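Glucose-inhibited division protein A-related protein, probable oxidoreductase (Thermus thermophilus, PDB 2CUL) binds flavin-adenine dinucleotide in a Rossmann fold and is probably an oxidoreductase, a small relative of the glucose-inhibited division protein GidA. Local coordinates at residues T90-L95 and Y146-E151; K116-V121 and Y202-C207; L156-V161 and L181-E186. All coordinates share one frame; numbering follows the deposited sequence.

Contact 1. Residues T90-L95 and Y146-E151. With FAD (flavin-adenine dinucleotide), chain B.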
loop_
_atom_site.group_PDB
_atom_site.type_symbol
_atom_site.label_atom_id
_atom_site.label_comp_id
_atom_site.label_asym_id
_atom_site.label_seq_id
_atom_site.Cartn_x
_atom_site.Cartn_y
_atom_site.Cartn_z
ATOM N N THR A 90 -1.537 -12.729 -0.287
ATOM C CA THR A 90 -1.078 -12.136 -1.539
ATOM C C THR A 90 -2.274 -11.878 -2.448
ATOM O O THR A 90 -2.851 -12.815 -2.998
ATOM C CB THR A 90 -0.100 -13.071 -2.266
ATOM O OG1 THR A 90 0.973 -13.418 -1.382
ATOM C CG2 THR A 90 0.472 -12.381 -3.496
ATOM N N ALA A 91 -2.656 -10.612 -2.598
ATOM C CA ALA A 91 -3.789 -10.272 -3.447
ATOM C C ALA A 91 -3.459 -10.614 -4.893
ATOM O O ALA A 91 -2.410 -10.235 -5.411
ATOM C CB ALA A 91 -4.129 -8.788 -3.318
ATOM N N THR A 92 -4.370 -11.326 -5.545
ATOM C CA THR A 92 -4.158 -11.741 -6.925
ATOM C C THR A 92 -5.216 -11.206 -7.882
ATOM O O THR A 92 -5.095 -11.357 -9.097
ATOM C CB THR A 92 -4.148 -13.277 -7.036
ATOM O OG1 THR A 92 -5.356 -13.802 -6.468
ATOM C CG2 THR A 92 -2.946 -13.861 -6.307
ATOM N N GLY A 93 -6.255 -10.589 -7.337
ATOM C CA GLY A 93 -7.306 -10.056 -8.184
ATOM C C GLY A 93 -8.411 -9.404 -7.382
ATOM O O GLY A 93 -8.443 -9.500 -6.156
ATOM N N LEU A 94 -9.323 -8.732 -8.072
ATOM C CA LEU A 94 -10.425 -8.058 -7.401
ATOM C C LEU A 94 -11.669 -8.933 -7.309
ATOM O O LEU A 94 -12.057 -9.576 -8.287
ATOM C CB LEU A 94 -10.783 -6.768 -8.148
ATOM C CG LEU A 94 -9.666 -5.741 -8.368
ATOM C CD1 LEU A 94 -10.250 -4.501 -9.031
ATOM C CD2 LEU A 94 -9.021 -5.376 -7.035
ATOM N N LEU A 95 -12.279 -8.983 -6.126
ATOM C CA LEU A 95 -13.515 -9.741 -5.959
ATOM C C LEU A 95 -14.611 -8.778 -6.393
ATOM O O LEU A 95 -14.738 -7.689 -5.835
ATOM C CB LEU A 95 -13.737 -10.130 -4.496
ATOM C CG LEU A 95 -12.895 -11.252 -3.902
ATOM C CD1 LEU A 95 -13.293 -11.449 -2.444
ATOM C CD2 LEU A 95 -13.119 -12.538 -4.688
ATOM N N TYR A 146 4.394 -10.461 -7.142
ATOM C CA TYR A 146 3.561 -11.472 -7.795
ATOM C C TYR A 146 2.853 -10.752 -8.944
ATOM O O TYR A 146 2.299 -9.673 -8.754
ATOM C CB TYR A 146 2.527 -12.032 -6.812
ATOM C CG TYR A 146 3.057 -13.108 -5.885
ATOM C CD1 TYR A 146 4.119 -12.853 -5.012
ATOM C CD2 TYR A 146 2.473 -14.377 -5.857
ATOM C CE1 TYR A 146 4.585 -13.833 -4.133
ATOM C CE2 TYR A 146 2.932 -15.364 -4.978
ATOM C CZ TYR A 146 3.985 -15.083 -4.121
ATOM O OH TYR A 146 4.426 -16.056 -3.256
ATOM N N PRO A 147 2.850 -11.356 -10.145
ATOM C CA PRO A 147 2.227 -10.780 -11.343
ATOM C C PRO A 147 0.704 -10.787 -11.443
ATOM O O PRO A 147 0.127 -10.048 -12.238
ATOM C CB PRO A 147 2.858 -11.596 -12.463
ATOM C CG PRO A 147 2.914 -12.958 -11.854
ATOM C CD PRO A 147 3.458 -12.668 -10.459
ATOM N N ASP A 148 0.059 -11.611 -10.634
ATOM C CA ASP A 148 -1.392 -11.758 -10.681
ATOM C C ASP A 148 -2.259 -10.509 -10.593
ATOM O O ASP A 148 -3.151 -10.323 -11.419
ATOM C CB ASP A 148 -1.830 -12.737 -9.601
ATOM C CG ASP A 148 -1.039 -14.022 -9.637
ATOM O OD1 ASP A 148 -1.590 -15.047 -10.092
ATOM O OD2 ASP A 148 0.134 -14.000 -9.223
ATOM N N LEU A 149 -2.022 -9.660 -9.598
ATOM C CA LEU A 149 -2.857 -8.473 -9.445
ATOM C C LEU A 149 -2.806 -7.557 -10.661
ATOM O O LEU A 149 -3.844 -7.105 -11.139
ATOM C CB LEU A 149 -2.475 -7.704 -8.179
ATOM C CG LEU A 149 -3.340 -6.484 -7.847
ATOM C CD1 LEU A 149 -4.814 -6.875 -7.754
ATOM C CD2 LEU A 149 -2.863 -5.880 -6.530
ATOM N N LEU A 150 -1.610 -7.275 -11.168
ATOM C CA LEU A 150 -1.501 -6.418 -12.343
ATOM C C LEU A 150 -2.239 -7.044 -13.522
ATOM O O LEU A 150 -2.937 -6.354 -14.267
ATOM C CB LEU A 150 -0.035 -6.199 -12.728
ATOM C CG LEU A 150 0.158 -5.461 -14.063
ATOM C CD1 LEU A 150 -0.456 -4.070 -13.978
ATOM C CD2 LEU A 150 1.641 -5.374 -14.394
ATOM N N GLU A 151 -2.076 -8.352 -13.694
ATOM C CA GLU A 151 -2.735 -9.055 -14.788
ATOM C C GLU A 151 -4.248 -8.914 -14.672
ATOM O O GLU A 151 -4.931 -8.668 -15.667
ATOM C CB GLU A 151 -2.346 -10.536 -14.783
ATOM C CG GLU A 151 -3.006 -11.375 -15.875
ATOM C CD GLU A 151 -2.819 -10.792 -17.265
ATOM O OE1 GLU A 151 -1.837 -10.106 -17.757
ATOM O OE2 GLU A 151 -3.586 -11.446 -18.097
HETATM P PA FAD B . 5.262 0.515 -0.213
HETATM O O1A FAD B . 6.214 -0.090 -1.157
HETATM O O2A FAD B . 5.769 1.197 1.006
HETATM O O5B FAD B . 4.222 -0.592 0.271
HETATM C C5B FAD B . 3.559 -1.422 -0.685
HETATM C C4B FAD B . 3.128 -2.670 0.074
HETATM O O4B FAD B . 2.181 -3.353 -0.748
HETATM C C3B FAD B . 4.265 -3.673 0.354
HETATM O O3B FAD B . 4.294 -4.079 1.705
HETATM C C2B FAD B . 3.974 -4.791 -0.603
HETATM O O2B FAD B . 4.513 -6.048 -0.266
HETATM C C1B FAD B . 2.450 -4.745 -0.664
HETATM N N9A FAD B . 1.856 -5.384 -1.836
HETATM C C8A FAD B . 2.077 -5.067 -3.156
HETATM N N7A FAD B . 1.378 -5.837 -3.982
HETATM C C5A FAD B . 0.674 -6.686 -3.151
HETATM C C6A FAD B . -0.241 -7.731 -3.423
HETATM N N6A FAD B . -0.605 -8.092 -4.641
HETATM N N1A FAD B . -0.780 -8.403 -2.338
HETATM C C2A FAD B . -0.420 -8.048 -1.057
HETATM N N3A FAD B . 0.452 -7.057 -0.736
HETATM C C4A FAD B . 0.970 -6.410 -1.815
HETATM N N1 FAD B . 11.027 7.694 -0.913
HETATM C C2 FAD B . 11.794 8.246 0.088
HETATM O O2 FAD B . 11.342 9.081 0.833
HETATM N N3 FAD B . 13.122 7.814 0.229
HETATM C C4 FAD B . 13.722 6.869 -0.575
HETATM O O4 FAD B . 14.911 6.531 -0.392
HETATM C C4X FAD B . 12.937 6.307 -1.603
HETATM N N5 FAD B . 13.474 5.355 -2.458
HETATM C C5X FAD B . 12.710 4.801 -3.468
HETATM C C6 FAD B . 13.274 3.847 -4.314
HETATM C C7 FAD B . 12.544 3.242 -5.355
HETATM C C7M FAD B . 13.216 2.212 -6.229
HETATM C C8 FAD B . 11.169 3.633 -5.538
HETATM C C8M FAD B . 10.315 3.030 -6.621
HETATM C C9 FAD B . 10.583 4.606 -4.692
HETATM C C9A FAD B . 11.329 5.209 -3.645
HETATM N N10 FAD B . 10.774 6.200 -2.759
HETATM C C10 FAD B . 11.577 6.748 -1.742
HETATM C "C1'" FAD B . 9.344 6.689 -2.896
HETATM C "C2'" FAD B . 8.289 6.220 -1.867
HETATM O "O2'" FAD B . 8.469 6.920 -0.665
HETATM C "C3'" FAD B . 8.359 4.705 -1.587
HETATM O "O3'" FAD B . 8.171 3.950 -2.782
HETATM C "C4'" FAD B . 7.279 4.227 -0.595
HETATM O "O4'" FAD B . 7.559 2.906 -0.137
HETATM C "C5'" FAD B . 5.903 4.284 -1.289
HETATM O "O5'" FAD B . 4.881 3.888 -0.360
HETATM P P FAD B . 3.696 2.913 -0.758
HETATM O O1P FAD B . 2.872 2.822 0.459
HETATM O O2P FAD B . 3.002 3.391 -2.002
HETATM O O3P FAD B . 4.376 1.534 -1.095
HETATM O O HOH W 1 -0.444 -10.504 -7.419
#
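T90 and Y146 meet through a CH-pi contact: CG2 of T90 sits over one face of the Y146 ring, displaced toward its rim, 3.6 Å from Y146 CG. The methyl gets there because CG2 stands anti to the backbone N of T90, and the two side chains cross at about a right angle. Beyond T90 the apolar contacts are close but few. T92 and D148 lie side by side and point the same way, with T92 CB 3.5 Å from D148 CB and the T92 methyl resting alongside the same carboxylate stem. L149 lies against the strand, its CB near A91 O and its CD1 4.0 Å from G93 N, a buried amide that has no hydrogen-bond partner in the model.

The segments come from strand 84-97 of the Rossmann-type sheet, which turns a corner at G93, and from the start of helix 148-155 with the loop before it; the adenine of FAD is read at their junction. A91 makes both of its hydrogen bonds to the adenine with backbone atoms, and its CB packs against N1A. A91 N donates to FAD N1A at 2.9 Å, and FAD N6A donates to A91 O at 2.9 Å. The second bond is the straighter, 168° at the hydrogen against 144°. L149 CD2 packs 3.7 Å from the same amino nitrogen.

Polar linkage between the segments runs through one water. It donates to A91 O, which the adenine amino group also grips, and makes a weak bond to Y146 O; it accepts from L149 N, with the water oxygen 2.8 Å from that nitrogen.

Contact 2. Residues K116-V121 and Y202-C207. With FAD (flavin-adenine dinucleotide), chain B.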
loop_
_atom_site.group_PDB
_atom_site.type_symbol
_atom_site.label_atom_id
_atom_site.label_comp_id
_atom_site.label_asym_id
_atom_site.label_seq_id
_atom_site.Cartn_x
_atom_site.Cartn_y
_atom_site.Cartn_z
ATOM N N LYS A 116 -15.142 -1.231 1.753
ATOM C CA LYS A 116 -14.390 -0.370 0.852
ATOM C C LYS A 116 -13.033 -1.038 0.719
ATOM O O LYS A 116 -12.474 -1.511 1.710
ATOM C CB LYS A 116 -14.253 1.038 1.431
ATOM C CG LYS A 116 -15.581 1.781 1.479
ATOM C CD LYS A 116 -15.431 3.181 2.025
ATOM C CE LYS A 116 -16.762 3.909 1.983
ATOM N NZ LYS A 116 -17.828 3.121 2.661
ATOM N N VAL A 117 -12.517 -1.101 -0.504
ATOM C CA VAL A 117 -11.233 -1.743 -0.759
ATOM C C VAL A 117 -10.222 -0.719 -1.254
ATOM O O VAL A 117 -10.474 0.007 -2.214
ATOM C CB VAL A 117 -11.384 -2.878 -1.797
ATOM C CG1 VAL A 117 -10.034 -3.518 -2.078
ATOM C CG2 VAL A 117 -12.367 -3.926 -1.276
ATOM N N VAL A 118 -9.079 -0.671 -0.580
ATOM C CA VAL A 118 -8.015 0.271 -0.902
ATOM C C VAL A 118 -6.768 -0.431 -1.416
ATOM O O VAL A 118 -6.260 -1.353 -0.774
ATOM C CB VAL A 118 -7.600 1.084 0.351
ATOM C CG1 VAL A 118 -6.469 2.053 0.004
ATOM C CG2 VAL A 118 -8.798 1.838 0.914
ATOM N N LEU A 119 -6.275 0.006 -2.570
ATOM C CA LEU A 119 -5.056 -0.553 -3.134
ATOM C C LEU A 119 -3.923 0.415 -2.798
ATOM O O LEU A 119 -3.960 1.583 -3.186
ATOM C CB LEU A 119 -5.176 -0.711 -4.656
ATOM C CG LEU A 119 -6.271 -1.658 -5.150
ATOM C CD1 LEU A 119 -6.217 -1.768 -6.669
ATOM C CD2 LEU A 119 -6.079 -3.034 -4.518
ATOM N N ALA A 120 -2.937 -0.072 -2.050
ATOM C CA ALA A 120 -1.779 0.730 -1.648
ATOM C C ALA A 120 -0.566 -0.158 -1.886
ATOM O O ALA A 120 0.259 -0.360 -0.995
ATOM C CB ALA A 120 -1.880 1.099 -0.164
ATOM N N VAL A 121 -0.458 -0.653 -3.116
ATOM C CA VAL A 121 0.588 -1.592 -3.500
ATOM C C VAL A 121 1.948 -1.051 -3.942
ATOM O O VAL A 121 2.783 -1.807 -4.434
ATOM C CB VAL A 121 0.047 -2.561 -4.582
ATOM C CG1 VAL A 121 -1.128 -3.364 -4.013
ATOM C CG2 VAL A 121 -0.397 -1.784 -5.817
ATOM N N TYR A 202 -10.674 2.156 -4.026
ATOM C CA TYR A 202 -9.821 3.314 -3.764
ATOM C C TYR A 202 -8.361 2.937 -3.984
ATOM O O TYR A 202 -8.015 1.761 -3.994
ATOM C CB TYR A 202 -9.996 3.773 -2.315
ATOM C CG TYR A 202 -11.405 4.192 -1.979
ATOM C CD1 TYR A 202 -11.781 5.534 -2.020
ATOM C CD2 TYR A 202 -12.372 3.244 -1.649
ATOM C CE1 TYR A 202 -13.084 5.922 -1.743
ATOM C CE2 TYR A 202 -13.679 3.621 -1.371
ATOM C CZ TYR A 202 -14.028 4.962 -1.420
ATOM O OH TYR A 202 -15.323 5.342 -1.150
ATOM N N ALA A 203 -7.508 3.940 -4.162
ATOM C CA ALA A 203 -6.080 3.705 -4.339
ATOM C C ALA A 203 -5.325 4.861 -3.695
ATOM O O ALA A 203 -5.801 5.999 -3.691
ATOM C CB ALA A 203 -5.735 3.601 -5.810
ATOM N N VAL A 204 -4.154 4.567 -3.141
ATOM C CA VAL A 204 -3.360 5.593 -2.475
ATOM C C VAL A 204 -1.871 5.267 -2.550
ATOM O O VAL A 204 -1.492 4.111 -2.719
ATOM C CB VAL A 204 -3.790 5.714 -0.986
ATOM C CG1 VAL A 204 -3.433 4.441 -0.230
ATOM C CG2 VAL A 204 -3.140 6.915 -0.339
ATOM N N GLY A 205 -1.035 6.295 -2.447
ATOM C CA GLY A 205 0.398 6.075 -2.472
ATOM C C GLY A 205 1.032 6.040 -3.844
ATOM O O GLY A 205 0.467 6.526 -4.824
ATOM N N LEU A 206 2.214 5.437 -3.902
ATOM C CA LEU A 206 2.982 5.355 -5.134
ATOM C C LEU A 206 2.268 4.671 -6.296
ATOM O O LEU A 206 2.559 4.975 -7.456
ATOM C CB LEU A 206 4.316 4.650 -4.869
ATOM C CG LEU A 206 5.450 5.117 -5.785
ATOM C CD1 LEU A 206 5.886 6.513 -5.355
ATOM C CD2 LEU A 206 6.621 4.144 -5.719
ATOM N N CYS A 207 1.342 3.758 -6.015
ATOM C CA CYS A 207 0.660 3.092 -7.120
ATOM C C CYS A 207 -0.264 4.040 -7.889
ATOM O O CYS A 207 -0.793 3.671 -8.934
ATOM C CB CYS A 207 -0.093 1.829 -6.646
ATOM S SG CYS A 207 -1.649 2.045 -5.748
HETATM P PA FAD B . 5.262 0.515 -0.213
HETATM O O1A FAD B . 6.214 -0.090 -1.157
HETATM O O2A FAD B . 5.769 1.197 1.006
HETATM O O5B FAD B . 4.222 -0.592 0.271
HETATM C C5B FAD B . 3.559 -1.422 -0.685
HETATM C C4B FAD B . 3.128 -2.670 0.074
HETATM O O4B FAD B . 2.181 -3.353 -0.748
HETATM C C3B FAD B . 4.265 -3.673 0.354
HETATM O O3B FAD B . 4.294 -4.079 1.705
HETATM C C2B FAD B . 3.974 -4.791 -0.603
HETATM O O2B FAD B . 4.513 -6.048 -0.266
HETATM C C1B FAD B . 2.450 -4.745 -0.664
HETATM N N9A FAD B . 1.856 -5.384 -1.836
HETATM C C8A FAD B . 2.077 -5.067 -3.156
HETATM N N7A FAD B . 1.378 -5.837 -3.982
HETATM C C5A FAD B . 0.674 -6.686 -3.151
HETATM C C6A FAD B . -0.241 -7.731 -3.423
HETATM N N6A FAD B . -0.605 -8.092 -4.641
HETATM N N1A FAD B . -0.780 -8.403 -2.338
HETATM C C2A FAD B . -0.420 -8.048 -1.057
HETATM N N3A FAD B . 0.452 -7.057 -0.736
HETATM C C4A FAD B . 0.970 -6.410 -1.815
HETATM N N1 FAD B . 11.027 7.694 -0.913
HETATM C C2 FAD B . 11.794 8.246 0.088
HETATM O O2 FAD B . 11.342 9.081 0.833
HETATM N N3 FAD B . 13.122 7.814 0.229
HETATM C C4 FAD B . 13.722 6.869 -0.575
HETATM O O4 FAD B . 14.911 6.531 -0.392
HETATM C C4X FAD B . 12.937 6.307 -1.603
HETATM N N5 FAD B . 13.474 5.355 -2.458
HETATM C C5X FAD B . 12.710 4.801 -3.468
HETATM C C6 FAD B . 13.274 3.847 -4.314
HETATM C C7 FAD B . 12.544 3.242 -5.355
HETATM C C7M FAD B . 13.216 2.212 -6.229
HETATM C C8 FAD B . 11.169 3.633 -5.538
HETATM C C8M FAD B . 10.315 3.030 -6.621
HETATM C C9 FAD B . 10.583 4.606 -4.692
HETATM C C9A FAD B . 11.329 5.209 -3.645
HETATM N N10 FAD B . 10.774 6.200 -2.759
HETATM C C10 FAD B . 11.577 6.748 -1.742
HETATM C "C1'" FAD B . 9.344 6.689 -2.896
HETATM C "C2'" FAD B . 8.289 6.220 -1.867
HETATM O "O2'" FAD B . 8.469 6.920 -0.665
HETATM C "C3'" FAD B . 8.359 4.705 -1.587
HETATM O "O3'" FAD B . 8.171 3.950 -2.782
HETATM C "C4'" FAD B . 7.279 4.227 -0.595
HETATM O "O4'" FAD B . 7.559 2.906 -0.137
HETATM C "C5'" FAD B . 5.903 4.284 -1.289
HETATM O "O5'" FAD B . 4.881 3.888 -0.360
HETATM P P FAD B . 3.696 2.913 -0.758
HETATM O O1P FAD B . 2.872 2.822 0.459
HETATM O O2P FAD B . 3.002 3.391 -2.002
HETATM O O3P FAD B . 4.376 1.534 -1.095
#
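V118 and Y202 face each other as a parallel bridge, followed by L119 with A203, and the tight part of this contact is the backbone between them. Y202 N donates to V117 O at 2.8 Å; L119 N returns to Y202 O at 2.9 Å; and V204 N reaches L119 O at 3.0 Å. L119 O also takes a CA-H contact from A203 and has C207 SG near it.

Buried methyls close the layer on the V118 side. V204 CG1 touches two partners, 3.7 Å from A120 CB and 3.9 Å from V118 CG1. It is carried there by a chi1 of 66°, which sets CG1 between the backbone N and the carbonyl carbon. L223 of helix 213-230 touches both valines.

Toward K116 the contact reaches the solvent side: the partly exposed lysine passes the buried Y202 ring obliquely, by its aliphatic stem alone, with CD near CE2 and CE 3.7 Å from Y202 OH. V117 O lies in plane at the edge of the same ring.

At the other end the strands give way to loops that handle the cofactor. V121 divides its methyls, CG2 against C207 CB and CG1 3.5 Å from FAD N7A. L206 N donates to FAD O2P at 2.9 Å. A side chain at G205 would strike that phosphate oxygen. Two parallel strands whose C-terminal ends open onto a dinucleotide in this way are typical of the Rossmann fold of FAD-binding proteins.

Contact 3. Residues L156-V161 and L181-E186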
loop_
_atom_site.group_PDB
_atom_site.type_symbol
_atom_site.label_atom_id
_atom_site.label_comp_id
_atom_site.label_asym_id
_atom_site.label_seq_id
_atom_site.Cartn_x
_atom_site.Cartn_y
_atom_site.Cartn_z
ATOM N N LEU A 156 -9.199 -6.291 -16.589
ATOM C CA LEU A 156 -10.423 -5.550 -16.319
ATOM C C LEU A 156 -10.488 -4.237 -17.087
ATOM O O LEU A 156 -11.529 -3.583 -17.115
ATOM C CB LEU A 156 -10.564 -5.289 -14.813
ATOM C CG LEU A 156 -10.732 -6.546 -13.951
ATOM C CD1 LEU A 156 -10.746 -6.166 -12.478
ATOM C CD2 LEU A 156 -12.022 -7.263 -14.329
ATOM N N GLY A 157 -9.373 -3.851 -17.702
ATOM C CA GLY A 157 -9.353 -2.626 -18.485
ATOM C C GLY A 157 -8.594 -1.442 -17.913
ATOM O O GLY A 157 -8.483 -0.405 -18.569
ATOM N N PHE A 158 -8.069 -1.574 -16.700
ATOM C CA PHE A 158 -7.329 -0.472 -16.094
ATOM C C PHE A 158 -6.099 -0.073 -16.904
ATOM O O PHE A 158 -5.385 -0.926 -17.431
ATOM C CB PHE A 158 -6.909 -0.839 -14.669
ATOM C CG PHE A 158 -8.033 -0.784 -13.678
ATOM C CD1 PHE A 158 -8.420 0.428 -13.111
ATOM C CD2 PHE A 158 -8.716 -1.941 -13.321
ATOM C CE1 PHE A 158 -9.471 0.482 -12.197
ATOM C CE2 PHE A 158 -9.769 -1.897 -12.411
ATOM C CZ PHE A 158 -10.146 -0.682 -11.847
ATOM N N ARG A 159 -5.871 1.236 -16.998
ATOM C CA ARG A 159 -4.731 1.789 -17.726
ATOM C C ARG A 159 -3.620 2.179 -16.753
ATOM O O ARG A 159 -3.892 2.633 -15.643
ATOM C CB ARG A 159 -5.155 3.030 -18.516
ATOM C CG ARG A 159 -6.182 2.778 -19.610
ATOM C CD ARG A 159 -5.686 1.763 -20.622
ATOM N NE ARG A 159 -6.273 1.988 -21.939
ATOM C CZ ARG A 159 -6.048 1.219 -23.000
ATOM N NH1 ARG A 159 -5.247 0.164 -22.900
ATOM N NH2 ARG A 159 -6.612 1.512 -24.163
ATOM N N PHE A 160 -2.372 2.028 -17.187
ATOM C CA PHE A 160 -1.216 2.346 -16.350
ATOM C C PHE A 160 -0.163 3.166 -17.087
ATOM O O PHE A 160 -0.127 3.197 -18.317
ATOM C CB PHE A 160 -0.562 1.053 -15.864
ATOM C CG PHE A 160 -1.468 0.184 -15.049
ATOM C CD1 PHE A 160 -1.529 0.326 -13.666
ATOM C CD2 PHE A 160 -2.284 -0.761 -15.663
ATOM C CE1 PHE A 160 -2.392 -0.460 -12.906
ATOM C CE2 PHE A 160 -3.150 -1.554 -14.912
ATOM C CZ PHE A 160 -3.206 -1.403 -13.532
ATOM N N VAL A 161 0.696 3.827 -16.315
ATOM C CA VAL A 161 1.789 4.617 -16.867
ATOM C C VAL A 161 3.072 4.105 -16.218
ATOM O O VAL A 161 3.052 3.635 -15.083
ATOM C CB VAL A 161 1.625 6.131 -16.571
ATOM C CG1 VAL A 161 0.383 6.659 -17.265
ATOM C CG2 VAL A 161 1.542 6.381 -15.074
ATOM N N LEU A 181 4.616 0.170 -12.558
ATOM C CA LEU A 181 3.439 0.752 -13.175
ATOM C C LEU A 181 2.524 1.379 -12.138
ATOM O O LEU A 181 2.265 0.795 -11.088
ATOM C CB LEU A 181 2.660 -0.316 -13.942
ATOM C CG LEU A 181 3.372 -0.983 -15.117
ATOM C CD1 LEU A 181 2.422 -1.963 -15.785
ATOM C CD2 LEU A 181 3.827 0.073 -16.112
ATOM N N ALA A 182 2.044 2.579 -12.445
ATOM C CA ALA A 182 1.126 3.289 -11.567
ATOM C C ALA A 182 -0.164 3.476 -12.351
ATOM O O ALA A 182 -0.138 3.566 -13.581
ATOM C CB ALA A 182 1.697 4.647 -11.185
ATOM N N PHE A 183 -1.291 3.510 -11.649
ATOM C CA PHE A 183 -2.572 3.721 -12.310
ATOM C C PHE A 183 -2.510 5.040 -13.066
ATOM O O PHE A 183 -1.998 6.038 -12.555
ATOM C CB PHE A 183 -3.702 3.799 -11.283
ATOM C CG PHE A 183 -4.107 2.471 -10.720
ATOM C CD1 PHE A 183 -4.894 1.601 -11.465
ATOM C CD2 PHE A 183 -3.710 2.089 -9.440
ATOM C CE1 PHE A 183 -5.286 0.369 -10.946
ATOM C CE2 PHE A 183 -4.093 0.861 -8.912
ATOM C CZ PHE A 183 -4.884 -0.002 -9.664
ATOM N N HIS A 184 -3.032 5.046 -14.286
ATOM C CA HIS A 184 -3.049 6.262 -15.089
ATOM C C HIS A 184 -3.861 7.301 -14.312
ATOM O O HIS A 184 -4.876 6.973 -13.692
ATOM C CB HIS A 184 -3.701 5.967 -16.442
ATOM C CG HIS A 184 -3.619 7.101 -17.414
ATOM N ND1 HIS A 184 -4.375 8.247 -17.289
ATOM C CD2 HIS A 184 -2.859 7.270 -18.521
ATOM C CE1 HIS A 184 -4.083 9.073 -18.278
ATOM N NE2 HIS A 184 -3.165 8.505 -19.039
ATOM N N PRO A 185 -3.425 8.568 -14.326
ATOM C CA PRO A 185 -4.146 9.619 -13.603
ATOM C C PRO A 185 -5.652 9.705 -13.862
ATOM O O PRO A 185 -6.420 10.034 -12.956
ATOM C CB PRO A 185 -3.413 10.887 -14.028
ATOM C CG PRO A 185 -2.007 10.405 -14.170
ATOM C CD PRO A 185 -2.185 9.098 -14.919
ATOM N N GLU A 186 -6.078 9.419 -15.088
ATOM C CA GLU A 186 -7.498 9.488 -15.432
ATOM C C GLU A 186 -8.341 8.453 -14.691
ATOM O O GLU A 186 -9.555 8.597 -14.592
ATOM C CB GLU A 186 -7.679 9.323 -16.947
ATOM C CG GLU A 186 -9.127 9.265 -17.437
ATOM C CD GLU A 186 -9.957 10.472 -17.026
ATOM O OE1 GLU A 186 -9.457 11.611 -17.129
ATOM O OE2 GLU A 186 -11.119 10.278 -16.613
#
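F160 and F183 form a non-hydrogen-bonded antiparallel pair, and next to it V161 and A182 form a hydrogen-bonded one, V161 N to A182 O at 2.9 Å and A182 N to V161 O at 3.0 Å. A third bond runs from H184 N to R159 O, 2.9 Å.

Side chains diverge from the backbone at the F160-F183 pair, yet farther out the two lie side by side, pointing the same way, and their rings meet obliquely. F160 CE1 comes over one face of the F183 ring, displaced toward its rim, 3.5 Å from F183 CD1, with the planes at 33°. F183 in turn presents its edge to the face of F158, offset, with F183 CE1 3.8 Å from F158 CD1. The three phenylalanines make an aromatic cluster at the base of the beta hairpin formed by strands 160-167 and 176-183, part of a four-stranded antiparallel sheet. L153 of helix 148-155 touches all three side chains. An alanine at F160 would probably remove the CE1 contact over F183 and open a gap beside L153, leaving the F183 ring freer to turn.

Elsewhere in the contact, V161 CG1 meets the H184 ring 3.5 Å from CD2, the two side chains crossing at about a right angle. H184 CG stands anti to the backbone N (chi1 -173°), which turns the ring to the V161 methyl. Within its own segment H184 ND1 accepts a bond from E186 N, almost in the ring plane and 3.0 Å away, while P185 CD lies over one ring face.

Contacts 1 and 2 serve the same FAD, contact 1 at the adenine and contact 2 over the N7A-C8A side of the adenine and at a phosphate; their centres are about 13 Å apart, and they meet where L149 CD2 packs 4.0 Å from V121 CG1. Contact 3 lies farther from the cofactor, the A182 side chain about 9 Å from FAD. It is nevertheless tied to the loop that carries L206, since F183 N and C207 O are 2.8 Å apart in a probable hydrogen bond, and F183 CZ packs 3.7 Å from L119 CD1. Helix 148-155 bridges contacts 1 and 3, with L150 CD1 3.8 Å from F160 CE2 and L150 CD2 3.8 Å from L181 CD1.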